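Ornithine carbamoyltransferase (Gloeobacter violaceus, PDB 3GD5) probably catalyses the reversible transfer of the carbamoyl group from carbamoyl phosphate to ornithine, giving citrulline and phosphate on the pathway to arginine. Local coordinates at residues Glu91-Tyr103 with Thr115-Pro127. Residues are numbered along the deposited sequence; the frame is centred on the assembly and turned at random.
Sequences EPVRDTARVLGRY and TELEEYAHYAGIP
Ala-97 and Ala-124 mark where helices 93-100 and 115-124 come together, their CA atoms 4.5 Å apart; the short axes pass within 7.9 Å at a crossing angle of -47°. Small residues permit this closeness, and no hydrogen bond joins the segments. Instead CA-H...O contacts run both ways, from Ala-124 CA to Ala-97 O and, 3.3 Å long, from Gly-101 CA to Ala-124 O, where a CB on Gly-101 would clash. Val-93 stands over one face of the Tyr-120 ring, its CG1 3.9 Å from CE1, while its CG2 lies against the bent chain of Glu-119. Tyr-123, its CG turned anti to the carbonyl carbon (chi1 -74°), lays its ring against Arg-94, whose CB sits 3.4 Å from the ring centroid in a CH-pi contact; His-122 ND1 lies over the opposite face. Replacing this tyrosine by alanine is likely to uncover Arg-94 CB and leave the arginine chain less confined. Arg-98 passes its CG by Tyr-123 O, then bends back: NE bonds Arg-94 O and NH2 makes a salt bridge with Asp-95 OD1; both charges also pair with a second subunit, through its Glu-287 and Arg-277. Helix 115-124 packs on strand 106-110 through Tyr-120 and Ala-124; the two helices are the connections leading into strands 106-110 and 128-130 in the parallel alpha/beta fold of the carbamoyl-phosphate-binding domain.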
# COMPACT_ATOMS: atom_id res chain seq x y z
N GLU A 91 18.43 -6.53 8.01
CA GLU A 91 19.85 -6.79 8.20
C GLU A 91 20.47 -5.80 9.19
O GLU A 91 20.27 -4.59 9.08
CB GLU A 91 20.61 -6.69 6.87
CG GLU A 91 22.08 -7.07 6.97
CD GLU A 91 22.81 -7.05 5.63
OE1 GLU A 91 22.80 -5.99 4.95
OE2 GLU A 91 23.41 -8.08 5.26
N PRO A 92 21.22 -6.31 10.18
CA PRO A 92 21.84 -5.42 11.16
C PRO A 92 22.86 -4.49 10.52
O PRO A 92 23.56 -4.87 9.58
CB PRO A 92 22.46 -6.39 12.18
CG PRO A 92 22.68 -7.65 11.40
CD PRO A 92 21.47 -7.73 10.51
N VAL A 93 22.92 -3.25 11.01
CA VAL A 93 23.83 -2.25 10.46
C VAL A 93 25.30 -2.66 10.47
O VAL A 93 26.05 -2.31 9.56
CB VAL A 93 23.70 -0.89 11.20
CG1 VAL A 93 22.26 -0.39 11.11
CG2 VAL A 93 24.13 -1.04 12.64
N ARG A 94 25.72 -3.40 11.50
CA ARG A 94 27.11 -3.81 11.57
C ARG A 94 27.49 -4.70 10.39
O ARG A 94 28.64 -4.70 9.95
CB ARG A 94 27.41 -4.51 12.90
CG ARG A 94 26.57 -5.73 13.23
CD ARG A 94 27.05 -6.31 14.56
NE ARG A 94 26.46 -7.61 14.88
CZ ARG A 94 25.25 -7.79 15.40
NH1 ARG A 94 24.47 -6.75 15.67
NH2 ARG A 94 24.83 -9.02 15.66
N ASP A 95 26.53 -5.46 9.86
CA ASP A 95 26.82 -6.31 8.71
C ASP A 95 26.84 -5.46 7.45
O ASP A 95 27.78 -5.53 6.65
CB ASP A 95 25.79 -7.43 8.57
CG ASP A 95 25.92 -8.49 9.66
OD1 ASP A 95 26.87 -8.43 10.46
OD2 ASP A 95 25.07 -9.40 9.71
N THR A 96 25.80 -4.64 7.27
CA THR A 96 25.74 -3.80 6.09
C THR A 96 26.87 -2.77 6.05
O THR A 96 27.38 -2.45 4.98
CB THR A 96 24.35 -3.11 5.96
OG1 THR A 96 24.50 -1.80 5.41
CG2 THR A 96 23.65 -3.05 7.29
N ALA A 97 27.29 -2.27 7.21
CA ALA A 97 28.38 -1.29 7.25
C ALA A 97 29.70 -1.93 6.83
O ALA A 97 30.46 -1.37 6.04
CB ALA A 97 28.51 -0.69 8.64
N ARG A 98 29.96 -3.12 7.36
CA ARG A 98 31.18 -3.83 7.05
C ARG A 98 31.30 -4.19 5.57
O ARG A 98 32.39 -4.11 5.00
CB ARG A 98 31.30 -5.08 7.92
CG ARG A 98 31.86 -4.77 9.30
CD ARG A 98 31.98 -6.01 10.17
NE ARG A 98 30.67 -6.57 10.49
CZ ARG A 98 30.47 -7.50 11.42
NH1 ARG A 98 31.49 -7.99 12.12
NH2 ARG A 98 29.24 -7.95 11.64
N VAL A 99 30.18 -4.57 4.95
CA VAL A 99 30.20 -4.91 3.54
C VAL A 99 30.40 -3.65 2.70
O VAL A 99 31.19 -3.63 1.76
CB VAL A 99 28.88 -5.62 3.12
CG1 VAL A 99 28.78 -5.72 1.61
CG2 VAL A 99 28.82 -7.01 3.73
N LEU A 100 29.69 -2.58 3.06
CA LEU A 100 29.78 -1.31 2.34
C LEU A 100 31.21 -0.78 2.41
O LEU A 100 31.73 -0.20 1.44
CB LEU A 100 28.82 -0.30 2.96
CG LEU A 100 27.60 0.18 2.16
CD1 LEU A 100 26.94 -0.97 1.44
CD2 LEU A 100 26.63 0.86 3.10
N GLY A 101 31.85 -0.99 3.55
CA GLY A 101 33.22 -0.53 3.73
C GLY A 101 34.17 -1.23 2.78
O GLY A 101 35.27 -0.75 2.55
N ARG A 102 33.75 -2.37 2.22
CA ARG A 102 34.60 -3.11 1.28
C ARG A 102 34.37 -2.67 -0.17
O ARG A 102 35.14 -3.05 -1.05
CB ARG A 102 34.34 -4.62 1.35
CG ARG A 102 34.61 -5.28 2.69
CD ARG A 102 36.04 -5.05 3.16
NE ARG A 102 36.32 -5.82 4.37
CZ ARG A 102 36.93 -6.99 4.39
NH1 ARG A 102 37.36 -7.54 3.26
NH2 ARG A 102 37.12 -7.62 5.54
N TYR A 103 33.31 -1.90 -0.41
CA TYR A 103 33.00 -1.47 -1.78
C TYR A 103 33.23 0.01 -2.08
O TYR A 103 33.79 0.36 -3.12
CB TYR A 103 31.55 -1.81 -2.14
CG TYR A 103 31.14 -3.26 -2.01
CD1 TYR A 103 32.00 -4.30 -2.39
CD2 TYR A 103 29.87 -3.60 -1.54
CE1 TYR A 103 31.59 -5.65 -2.32
CE2 TYR A 103 29.45 -4.92 -1.46
CZ TYR A 103 30.31 -5.95 -1.85
OH TYR A 103 29.86 -7.26 -1.79
N THR A 115 22.64 7.93 17.26
CA THR A 115 23.29 6.69 17.66
C THR A 115 23.45 5.71 16.50
O THR A 115 24.51 5.08 16.36
CB THR A 115 22.52 6.01 18.83
OG1 THR A 115 23.21 4.82 19.22
CG2 THR A 115 21.10 5.66 18.42
N GLU A 116 22.42 5.58 15.67
CA GLU A 116 22.51 4.67 14.52
C GLU A 116 23.60 5.15 13.57
O GLU A 116 24.31 4.34 12.97
CB GLU A 116 21.17 4.60 13.79
CG GLU A 116 21.24 3.77 12.50
CD GLU A 116 19.88 3.43 11.93
OE1 GLU A 116 19.07 4.35 11.71
OE2 GLU A 116 19.62 2.23 11.70
N LEU A 117 23.73 6.47 13.43
CA LEU A 117 24.74 7.06 12.56
C LEU A 117 26.11 6.65 13.06
O LEU A 117 27.03 6.39 12.27
CB LEU A 117 24.64 8.59 12.59
CG LEU A 117 25.70 9.34 11.78
CD1 LEU A 117 25.52 8.98 10.31
CD2 LEU A 117 25.59 10.85 11.99
N GLU A 118 26.25 6.58 14.37
CA GLU A 118 27.52 6.22 15.00
C GLU A 118 27.83 4.74 14.77
O GLU A 118 28.99 4.36 14.63
CB GLU A 118 27.45 6.58 16.49
CG GLU A 118 27.10 8.06 16.69
CD GLU A 118 26.80 8.44 18.13
OE1 GLU A 118 26.03 7.70 18.79
OE2 GLU A 118 27.31 9.48 18.59
N GLU A 119 26.78 3.92 14.71
CA GLU A 119 26.91 2.48 14.46
C GLU A 119 27.66 2.31 13.14
O GLU A 119 28.65 1.57 13.06
CB GLU A 119 25.53 1.84 14.32
CG GLU A 119 25.05 1.02 15.50
CD GLU A 119 25.73 -0.34 15.58
OE1 GLU A 119 26.95 -0.38 15.80
OE2 GLU A 119 25.03 -1.36 15.41
N TYR A 120 27.18 2.99 12.10
CA TYR A 120 27.79 2.92 10.79
C TYR A 120 29.26 3.34 10.82
O TYR A 120 30.12 2.62 10.32
CB TYR A 120 27.05 3.82 9.80
CG TYR A 120 25.81 3.21 9.21
CD1 TYR A 120 24.57 3.37 9.84
CD2 TYR A 120 25.86 2.48 8.03
CE1 TYR A 120 23.42 2.81 9.29
CE2 TYR A 120 24.72 1.92 7.48
CZ TYR A 120 23.50 2.09 8.11
OH TYR A 120 22.37 1.55 7.56
N ALA A 121 29.53 4.51 11.39
CA ALA A 121 30.89 5.02 11.46
C ALA A 121 31.79 4.01 12.16
O ALA A 121 32.93 3.79 11.76
CB ALA A 121 30.92 6.35 12.21
N HIS A 122 31.25 3.39 13.19
CA HIS A 122 31.98 2.41 13.98
C HIS A 122 32.41 1.17 13.18
O HIS A 122 33.56 0.74 13.27
CB HIS A 122 31.12 2.00 15.17
CG HIS A 122 31.85 1.18 16.19
ND1 HIS A 122 32.46 -0.02 15.88
CD2 HIS A 122 32.05 1.37 17.51
CE1 HIS A 122 33.00 -0.53 16.97
NE2 HIS A 122 32.77 0.30 17.97
N TYR A 123 31.49 0.63 12.40
CA TYR A 123 31.75 -0.58 11.62
C TYR A 123 32.21 -0.43 10.17
O TYR A 123 32.88 -1.31 9.64
CB TYR A 123 30.49 -1.46 11.64
CG TYR A 123 30.26 -2.16 12.95
CD1 TYR A 123 31.06 -3.22 13.34
CD2 TYR A 123 29.25 -1.75 13.81
CE1 TYR A 123 30.86 -3.87 14.55
CE2 TYR A 123 29.04 -2.39 15.03
CZ TYR A 123 29.85 -3.45 15.39
OH TYR A 123 29.65 -4.09 16.58
N ALA A 124 31.85 0.68 9.53
CA ALA A 124 32.20 0.92 8.13
C ALA A 124 33.70 0.88 7.83
O ALA A 124 34.12 0.34 6.81
CB ALA A 124 31.61 2.25 7.66
N GLY A 125 34.50 1.47 8.72
CA GLY A 125 35.93 1.48 8.48
C GLY A 125 36.29 2.51 7.44
O GLY A 125 37.42 2.56 6.96
N ILE A 126 35.32 3.35 7.07
CA ILE A 126 35.54 4.40 6.09
C ILE A 126 34.87 5.68 6.59
O ILE A 126 33.93 5.64 7.39
CB ILE A 126 34.98 4.03 4.68
CG1 ILE A 126 33.59 3.42 4.78
CG2 ILE A 126 35.95 3.07 3.97
CD1 ILE A 126 32.91 3.21 3.43
N PRO A 127 35.35 6.84 6.13
CA PRO A 127 34.77 8.12 6.55
C PRO A 127 33.25 8.15 6.47
O PRO A 127 32.67 7.78 5.46
CB PRO A 127 35.42 9.13 5.61
CG PRO A 127 36.74 8.50 5.27
CD PRO A 127 36.37 7.05 5.08